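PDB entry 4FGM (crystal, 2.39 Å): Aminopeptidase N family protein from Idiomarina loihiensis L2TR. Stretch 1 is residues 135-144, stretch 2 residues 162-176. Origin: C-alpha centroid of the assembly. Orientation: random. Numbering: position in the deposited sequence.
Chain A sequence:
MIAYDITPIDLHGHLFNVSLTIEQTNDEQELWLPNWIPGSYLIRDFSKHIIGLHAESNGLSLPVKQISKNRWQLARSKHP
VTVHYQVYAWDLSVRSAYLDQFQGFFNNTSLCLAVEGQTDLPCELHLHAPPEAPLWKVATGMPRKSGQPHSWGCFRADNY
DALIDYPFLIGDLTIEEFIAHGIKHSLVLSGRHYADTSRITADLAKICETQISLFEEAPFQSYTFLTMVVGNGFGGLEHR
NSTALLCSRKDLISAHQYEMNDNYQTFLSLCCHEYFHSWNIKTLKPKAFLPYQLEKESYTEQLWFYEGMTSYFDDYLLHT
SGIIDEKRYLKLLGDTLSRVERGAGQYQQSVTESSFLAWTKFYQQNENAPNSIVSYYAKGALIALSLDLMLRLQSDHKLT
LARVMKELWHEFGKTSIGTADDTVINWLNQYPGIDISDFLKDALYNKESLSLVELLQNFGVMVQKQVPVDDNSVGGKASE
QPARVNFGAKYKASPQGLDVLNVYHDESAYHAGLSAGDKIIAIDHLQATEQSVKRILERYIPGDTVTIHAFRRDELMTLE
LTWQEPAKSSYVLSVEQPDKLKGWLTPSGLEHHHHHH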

ATOM      1  N   LEU A 135      17.806 -13.849  22.875  1.00 40.37           N
ATOM      2  CA  LEU A 135      18.479 -14.286  21.644  1.00 42.82           C
ATOM      3  C   LEU A 135      17.910 -13.688  20.350  1.00 48.08           C
ATOM      4  O   LEU A 135      18.472 -13.887  19.272  1.00 48.73           O
ATOM      5  CB  LEU A 135      18.480 -15.818  21.528  1.00 47.44           C
ATOM      6  CG  LEU A 135      19.496 -16.628  22.350  1.00 56.00           C
ATOM      7  CD1 LEU A 135      20.831 -15.893  22.366  1.00 53.04           C
ATOM      8  CD2 LEU A 135      19.000 -16.831  23.767  1.00 63.95           C
ATOM      9  N   TRP A 136      16.802 -12.957  20.455  1.00 43.56           N
ATOM     10  CA  TRP A 136      16.184 -12.332  19.288  1.00 39.41           C
ATOM     11  C   TRP A 136      17.121 -11.390  18.543  1.00 40.14           C
ATOM     12  O   TRP A 136      18.028 -10.802  19.134  1.00 40.22           O
ATOM     13  CB  TRP A 136      14.946 -11.547  19.704  1.00 41.48           C
ATOM     14  CG  TRP A 136      13.693 -12.361  19.773  1.00 44.51           C
ATOM     15  CD1 TRP A 136      13.578 -13.711  19.606  1.00 40.96           C
ATOM     16  CD2 TRP A 136      12.372 -11.874  20.038  1.00 43.59           C
ATOM     17  NE1 TRP A 136      12.269 -14.095  19.749  1.00 40.26           N
ATOM     18  CE2 TRP A 136      11.504 -12.988  20.010  1.00 40.01           C
ATOM     19  CE3 TRP A 136      11.835 -10.602  20.287  1.00 43.36           C
ATOM     20  CZ2 TRP A 136      10.128 -12.875  20.234  1.00 37.57           C
ATOM     21  CZ3 TRP A 136      10.461 -10.486  20.507  1.00 43.33           C
ATOM     22  CH2 TRP A 136       9.624 -11.621  20.473  1.00 43.39           C
ATOM     23  N   LYS A 137      16.896 -11.249  17.240  1.00 42.95           N
ATOM     24  CA  LYS A 137      17.699 -10.352  16.418  1.00 41.12           C
ATOM     25  C   LYS A 137      16.933  -9.066  16.165  1.00 42.11           C
ATOM     26  O   LYS A 137      15.718  -8.996  16.382  1.00 42.00           O
ATOM     27  CB  LYS A 137      18.061 -10.999  15.086  1.00 43.60           C
ATOM     28  CG  LYS A 137      18.980 -12.200  15.207  1.00 44.71           C
ATOM     29  CD  LYS A 137      19.452 -12.643  13.833  1.00 52.87           C
ATOM     30  CE  LYS A 137      19.821 -14.117  13.828  1.00 67.88           C
ATOM     31  NZ  LYS A 137      20.763 -14.457  14.934  1.00 75.37           N
ATOM     32  N   VAL A 138      17.653  -8.053  15.697  1.00 37.70           N
ATOM     33  CA  VAL A 138      17.081  -6.744  15.428  1.00 37.92           C
ATOM     34  C   VAL A 138      17.393  -6.311  14.005  1.00 41.87           C
ATOM     35  O   VAL A 138      18.489  -6.560  13.497  1.00 48.39           O
ATOM     36  CB  VAL A 138      17.664  -5.687  16.406  1.00 41.79           C
ATOM     37  CG1 VAL A 138      17.179  -4.295  16.041  1.00 36.20           C
ATOM     38  CG2 VAL A 138      17.275  -6.031  17.819  1.00 36.36           C
ATOM     39  N   ALA A 139      16.427  -5.658  13.367  1.00 38.99           N
ATOM     40  CA  ALA A 139      16.600  -5.167  12.007  1.00 35.88           C
ATOM     41  C   ALA A 139      15.872  -3.834  11.890  1.00 37.19           C
ATOM     42  O   ALA A 139      14.738  -3.682  12.355  1.00 40.11           O
ATOM     43  CB  ALA A 139      16.040  -6.176  10.999  1.00 32.38           C
ATOM     44  N   THR A 140      16.538  -2.865  11.276  1.00 37.79           N
ATOM     45  CA  THR A 140      15.979  -1.534  11.095  1.00 34.91           C
ATOM     46  C   THR A 140      16.934  -0.700  10.258  1.00 39.14           C
ATOM     47  O   THR A 140      18.109  -1.036  10.112  1.00 40.20           O
ATOM     48  CB  THR A 140      15.790  -0.812  12.440  1.00 37.57           C
ATOM     49  OG1 THR A 140      15.288   0.508  12.202  1.00 44.48           O
ATOM     50  CG2 THR A 140      17.131  -0.705  13.188  1.00 38.36           C
ATOM     51  N   GLY A 141      16.429   0.395   9.712  1.00 36.09           N
ATOM     52  CA  GLY A 141      17.276   1.259   8.918  1.00 33.32           C
ATOM     53  C   GLY A 141      17.754   2.447   9.731  1.00 34.19           C
ATOM     54  O   GLY A 141      18.520   3.276   9.241  1.00 37.88           O
HETATM   55  N   MSE A 142      17.299   2.547  10.977  1.00 34.32           N
HETATM   56  CA  MSE A 142      17.721   3.666  11.817  1.00 39.73           C
HETATM   57  C   MSE A 142      19.223   3.573  12.081  1.00 36.45           C
HETATM   58  O   MSE A 142      19.721   2.525  12.483  1.00 40.36           O
HETATM   59  CB  MSE A 142      16.972   3.658  13.142  1.00 38.03           C
HETATM   60  CG  MSE A 142      17.048   4.980  13.888  1.00 43.86           C
HETATM   61 SE   MSE A 142      15.995   4.990  15.522  1.00 61.25          SE
HETATM   62  CE  MSE A 142      14.218   5.102  14.743  1.00144.29           C
ATOM     63  N   PRO A 143      19.964   4.669  11.842  1.00 37.62           N
ATOM     64  CA  PRO A 143      21.422   4.706  12.054  1.00 40.38           C
ATOM     65  C   PRO A 143      21.809   4.123  13.407  1.00 43.40           C
ATOM     66  O   PRO A 143      21.293   4.543  14.450  1.00 41.98           O
ATOM     67  CB  PRO A 143      21.752   6.194  11.950  1.00 35.25           C
ATOM     68  CG  PRO A 143      20.719   6.688  10.952  1.00 32.41           C
ATOM     69  CD  PRO A 143      19.456   5.992  11.424  1.00 37.37           C
ATOM     70  N   ARG A 144      22.714   3.151  13.389  1.00 39.95           N
ATOM     71  CA  ARG A 144      23.145   2.514  14.620  1.00 43.98           C
ATOM     72  C   ARG A 144      24.349   3.212  15.249  1.00 49.63           C
ATOM     73  O   ARG A 144      25.318   3.532  14.562  1.00 54.05           O
ATOM     74  CB  ARG A 144      23.485   1.041  14.357  1.00 41.24           C
ATOM     75  CG  ARG A 144      23.982   0.298  15.586  1.00 42.21           C
ATOM     76  CD  ARG A 144      24.344  -1.131  15.256  1.00 46.35           C
ATOM     77  NE  ARG A 144      23.183  -1.988  15.026  1.00 41.99           N
ATOM     78  CZ  ARG A 144      22.427  -2.509  15.990  1.00 44.81           C
ATOM     79  NH1 ARG A 144      22.697  -2.253  17.267  1.00 45.71           N
ATOM     80  NH2 ARG A 144      21.430  -3.330  15.683  1.00 44.65           N
ATOM     81  N   ALA A 162      12.412  11.950  11.529  1.00 39.20           N
ATOM     82  CA  ALA A 162      13.224  10.838  11.064  1.00 36.36           C
ATOM     83  C   ALA A 162      12.965   9.634  11.963  1.00 37.38           C
ATOM     84  O   ALA A 162      12.822   8.510  11.485  1.00 35.56           O
ATOM     85  CB  ALA A 162      14.697  11.213  11.093  1.00 40.73           C
ATOM     86  N   LEU A 163      12.884   9.881  13.265  1.00 40.15           N
ATOM     87  CA  LEU A 163      12.644   8.818  14.230  1.00 38.40           C
ATOM     88  C   LEU A 163      11.436   7.956  13.875  1.00 41.49           C
ATOM     89  O   LEU A 163      11.503   6.725  13.904  1.00 41.64           O
ATOM     90  CB  LEU A 163      12.421   9.410  15.622  1.00 34.73           C
ATOM     91  CG  LEU A 163      12.045   8.405  16.718  1.00 37.29           C
ATOM     92  CD1 LEU A 163      13.267   7.567  17.082  1.00 29.00           C
ATOM     93  CD2 LEU A 163      11.539   9.148  17.946  1.00 34.29           C
ATOM     94  N   ILE A 164      10.325   8.605  13.546  1.00 40.10           N
ATOM     95  CA  ILE A 164       9.111   7.870  13.226  1.00 40.63           C
ATOM     96  C   ILE A 164       9.076   7.316  11.805  1.00 38.15           C
ATOM     97  O   ILE A 164       8.038   6.849  11.333  1.00 43.83           O
ATOM     98  CB  ILE A 164       7.864   8.730  13.493  1.00 42.74           C
ATOM     99  CG1 ILE A 164       7.867   9.970  12.603  1.00 36.14           C
ATOM    100  CG2 ILE A 164       7.843   9.141  14.959  1.00 40.03           C
ATOM    101  CD1 ILE A 164       6.604  10.791  12.723  1.00 38.44           C
ATOM    102  N   ASP A 165      10.215   7.354  11.123  1.00 37.42           N
ATOM    103  CA  ASP A 165      10.274   6.817   9.778  1.00 36.59           C
ATOM    104  C   ASP A 165      11.209   5.611   9.705  1.00 38.74           C
ATOM    105  O   ASP A 165      11.637   5.201   8.626  1.00 39.87           O
ATOM    106  CB  ASP A 165      10.722   7.882   8.778  1.00 33.69           C
ATOM    107  CG  ASP A 165      10.419   7.481   7.348  1.00 41.81           C
ATOM    108  OD1 ASP A 165       9.298   6.962   7.123  1.00 34.38           O
ATOM    109  OD2 ASP A 165      11.282   7.683   6.460  1.00 41.27           O
ATOM    110  N   TYR A 166      11.541   5.051  10.862  1.00 33.86           N
ATOM    111  CA  TYR A 166      12.393   3.869  10.903  1.00 31.84           C
ATOM    112  C   TYR A 166      11.668   2.780  11.678  1.00 37.13           C
ATOM    113  O   TYR A 166      11.692   2.772  12.903  1.00 38.35           O
ATOM    114  CB  TYR A 166      13.739   4.152  11.605  1.00 34.13           C
ATOM    115  CG  TYR A 166      14.632   5.158  10.926  1.00 35.26           C
ATOM    116  CD1 TYR A 166      14.905   6.385  11.524  1.00 35.87           C
ATOM    117  CD2 TYR A 166      15.219   4.878   9.691  1.00 35.91           C
ATOM    118  CE1 TYR A 166      15.741   7.316  10.912  1.00 37.60           C
ATOM    119  CE2 TYR A 166      16.058   5.794   9.065  1.00 31.91           C
ATOM    120  CZ  TYR A 166      16.318   7.016   9.680  1.00 42.30           C
ATOM    121  OH  TYR A 166      17.154   7.933   9.073  1.00 45.48           O
ATOM    122  N   PRO A 167      10.979   1.867  10.980  1.00 40.49           N
ATOM    123  CA  PRO A 167      10.290   0.813  11.737  1.00 39.45           C
ATOM    124  C   PRO A 167      11.308  -0.203  12.241  1.00 42.70           C
ATOM    125  O   PRO A 167      12.425  -0.257  11.737  1.00 37.69           O
ATOM    126  CB  PRO A 167       9.323   0.218  10.711  1.00 33.97           C
ATOM    127  CG  PRO A 167      10.026   0.469   9.384  1.00 37.25           C
ATOM    128  CD  PRO A 167      10.539   1.885   9.571  1.00 37.05           C
ATOM    129  N   PHE A 168      10.924  -0.988  13.242  1.00 37.96           N
ATOM    130  CA  PHE A 168      11.802  -2.009  13.819  1.00 36.00           C
ATOM    131  C   PHE A 168      11.130  -3.382  13.769  1.00 40.94           C
ATOM    132  O   PHE A 168       9.920  -3.507  13.986  1.00 43.01           O
ATOM    133  CB  PHE A 168      12.131  -1.699  15.294  1.00 33.59           C
ATOM    134  CG  PHE A 168      13.243  -0.703  15.494  1.00 36.29           C
ATOM    135  CD1 PHE A 168      13.059   0.645  15.198  1.00 32.82           C
ATOM    136  CD2 PHE A 168      14.476  -1.116  16.000  1.00 37.17           C
ATOM    137  CE1 PHE A 168      14.080   1.578  15.419  1.00 34.75           C
ATOM    138  CE2 PHE A 168      15.505  -0.195  16.224  1.00 39.35           C
ATOM    139  CZ  PHE A 168      15.309   1.153  15.928  1.00 36.27           C
ATOM    140  N   LEU A 169      11.926  -4.408  13.493  1.00 36.84           N
ATOM    141  CA  LEU A 169      11.445  -5.784  13.441  1.00 34.46           C
ATOM    142  C   LEU A 169      12.405  -6.630  14.282  1.00 33.79           C
ATOM    143  O   LEU A 169      13.621  -6.602  14.072  1.00 41.66           O
ATOM    144  CB  LEU A 169      11.424  -6.293  11.992  1.00 31.17           C
ATOM    145  CG  LEU A 169      10.995  -7.749  11.775  1.00 36.48           C
ATOM    146  CD1 LEU A 169       9.630  -7.978  12.416  1.00 37.37           C
ATOM    147  CD2 LEU A 169      10.939  -8.063  10.279  1.00 31.34           C
ATOM    148  N   ILE A 170      11.862  -7.365  15.243  1.00 33.62           N
ATOM    149  CA  ILE A 170      12.687  -8.201  16.095  1.00 32.64           C
ATOM    150  C   ILE A 170      12.153  -9.628  16.167  1.00 35.62           C
ATOM    151  O   ILE A 170      10.964  -9.858  15.997  1.00 43.76           O
ATOM    152  CB  ILE A 170      12.784  -7.608  17.527  1.00 33.68           C
ATOM    153  CG1 ILE A 170      11.391  -7.433  18.131  1.00 35.35           C
ATOM    154  CG2 ILE A 170      13.479  -6.260  17.480  1.00 36.85           C
ATOM    155  CD1 ILE A 170      11.401  -6.846  19.538  1.00 35.55           C
ATOM    156  N   GLY A 171      13.039 -10.588  16.415  1.00 38.41           N
ATOM    157  CA  GLY A 171      12.610 -11.970  16.507  1.00 38.50           C
ATOM    158  C   GLY A 171      13.664 -12.918  15.979  1.00 41.74           C
ATOM    159  O   GLY A 171      14.839 -12.567  15.904  1.00 43.64           O
ATOM    160  N   ASP A 172      13.244 -14.126  15.622  1.00 46.13           N
ATOM    161  CA  ASP A 172      14.152 -15.134  15.081  1.00 43.94           C
ATOM    162  C   ASP A 172      14.229 -14.833  13.585  1.00 41.88           C
ATOM    163  O   ASP A 172      13.657 -15.534  12.761  1.00 46.32           O
ATOM    164  CB  ASP A 172      13.573 -16.530  15.354  1.00 46.34           C
ATOM    165  CG  ASP A 172      14.442 -17.646  14.803  1.00 56.73           C
ATOM    166  OD1 ASP A 172      15.647 -17.414  14.556  1.00 55.45           O
ATOM    167  OD2 ASP A 172      13.916 -18.766  14.629  1.00 62.54           O
ATOM    168  N   LEU A 173      14.956 -13.776  13.254  1.00 42.63           N
ATOM    169  CA  LEU A 173      15.072 -13.287  11.884  1.00 37.68           C
ATOM    170  C   LEU A 173      15.987 -13.998  10.897  1.00 43.45           C
ATOM    171  O   LEU A 173      17.089 -14.436  11.236  1.00 51.24           O
ATOM    172  CB  LEU A 173      15.482 -11.810  11.917  1.00 34.29           C
ATOM    173  CG  LEU A 173      14.785 -10.950  12.971  1.00 37.69           C
ATOM    174  CD1 LEU A 173      15.259  -9.493  12.868  1.00 28.43           C
ATOM    175  CD2 LEU A 173      13.265 -11.054  12.766  1.00 25.68           C
ATOM    176  N   THR A 174      15.513 -14.089   9.659  1.00 37.74           N
ATOM    177  CA  THR A 174      16.294 -14.667   8.582  1.00 40.63           C
ATOM    178  C   THR A 174      16.774 -13.411   7.864  1.00 42.40           C
ATOM    179  O   THR A 174      15.960 -12.562   7.495  1.00 44.96           O
ATOM    180  CB  THR A 174      15.430 -15.522   7.615  1.00 40.59           C
ATOM    181  OG1 THR A 174      14.886 -16.644   8.320  1.00 40.92           O
ATOM    182  CG2 THR A 174      16.275 -16.036   6.454  1.00 37.14           C
ATOM    183  N   ILE A 175      18.084 -13.275   7.686  1.00 42.11           N
ATOM    184  CA  ILE A 175      18.632 -12.087   7.036  1.00 42.11           C
ATOM    185  C   ILE A 175      19.577 -12.451   5.899  1.00 48.07           C
ATOM    186  O   ILE A 175      20.573 -13.141   6.102  1.00 54.53           O
ATOM    187  CB  ILE A 175      19.402 -11.209   8.052  1.00 42.46           C
ATOM    188  CG1 ILE A 175      18.518 -10.902   9.264  1.00 40.08           C
ATOM    189  CG2 ILE A 175      19.855  -9.915   7.389  1.00 42.73           C
ATOM    190  CD1 ILE A 175      19.243 -10.164  10.384  1.00 34.46           C
ATOM    191  N   GLU A 176      19.252 -11.972   4.704  1.00 47.73           N
ATOM    192  CA  GLU A 176      20.054 -12.233   3.516  1.00 45.11           C
ATOM    193  C   GLU A 176      20.440 -10.898   2.881  1.00 49.15           C
ATOM    194  O   GLU A 176      19.586 -10.147   2.405  1.00 46.90           O
ATOM    195  CB  GLU A 176      19.256 -13.067   2.510  1.00 45.71           C
ATOM    196  CG  GLU A 176      20.052 -13.545   1.302  1.00 55.69           C
ATOM    197  CD  GLU A 176      20.919 -14.755   1.607  1.00 69.58           C
ATOM    198  OE1 GLU A 176      21.898 -14.619   2.371  1.00 79.66           O
ATOM    199  OE2 GLU A 176      20.614 -15.848   1.081  1.00 71.00           O
TER
HETATM  200  O   HOH W   1      13.651   0.940   9.647  1.00 35.46           O

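The strand that begins at Lys 137 runs antiparallel to strand 168-171, and the pair forms the frame. Lys 137 N donates to Gly 171 O (2.8 Å) and Gly 171 N to Lys 137 O (3.1 Å). Ala 139 and Leu 169 pair the same way: Ala 139 N to Leu 169 O is 3.0 Å, Leu 169 N to Ala 139 O 3.1 Å.

At one end the indole of Trp 136 lies flat on Gly 171, whose CA is 3.5 Å from the centroid of the five-membered ring. Glycine also suits the backbone here, where a CB would jam against the preceding carbonyl.

Val 138, Ile 170, Thr 140 and Phe 168 share one sheet face. Val 138 CG2 meets Ile 170 CG2 at 3.8 Å, while Thr 140 sits over the Phe 168 ring, CG2 to CE2 3.5 Å. Thr 140 OG1 donates to Pro 167 O (3.0 Å) and accepts from Met 142 N (3.1 Å). On the other face, small Ala 139 leaves room for Leu 173; CB to CD1 is 3.9 Å.

Past the strands, Met 142, a selenomethionine, is the main plug. Its chain runs out t, t and then turns at SE (chi3 m), which sets CE 3.5 Å from Leu 163 CD1, 3.3 Å from Tyr 166 CB and 3.6 Å from Phe 168 CE1. Met 142 CA and Pro 143 CD cover one face of the buried Tyr 166 ring.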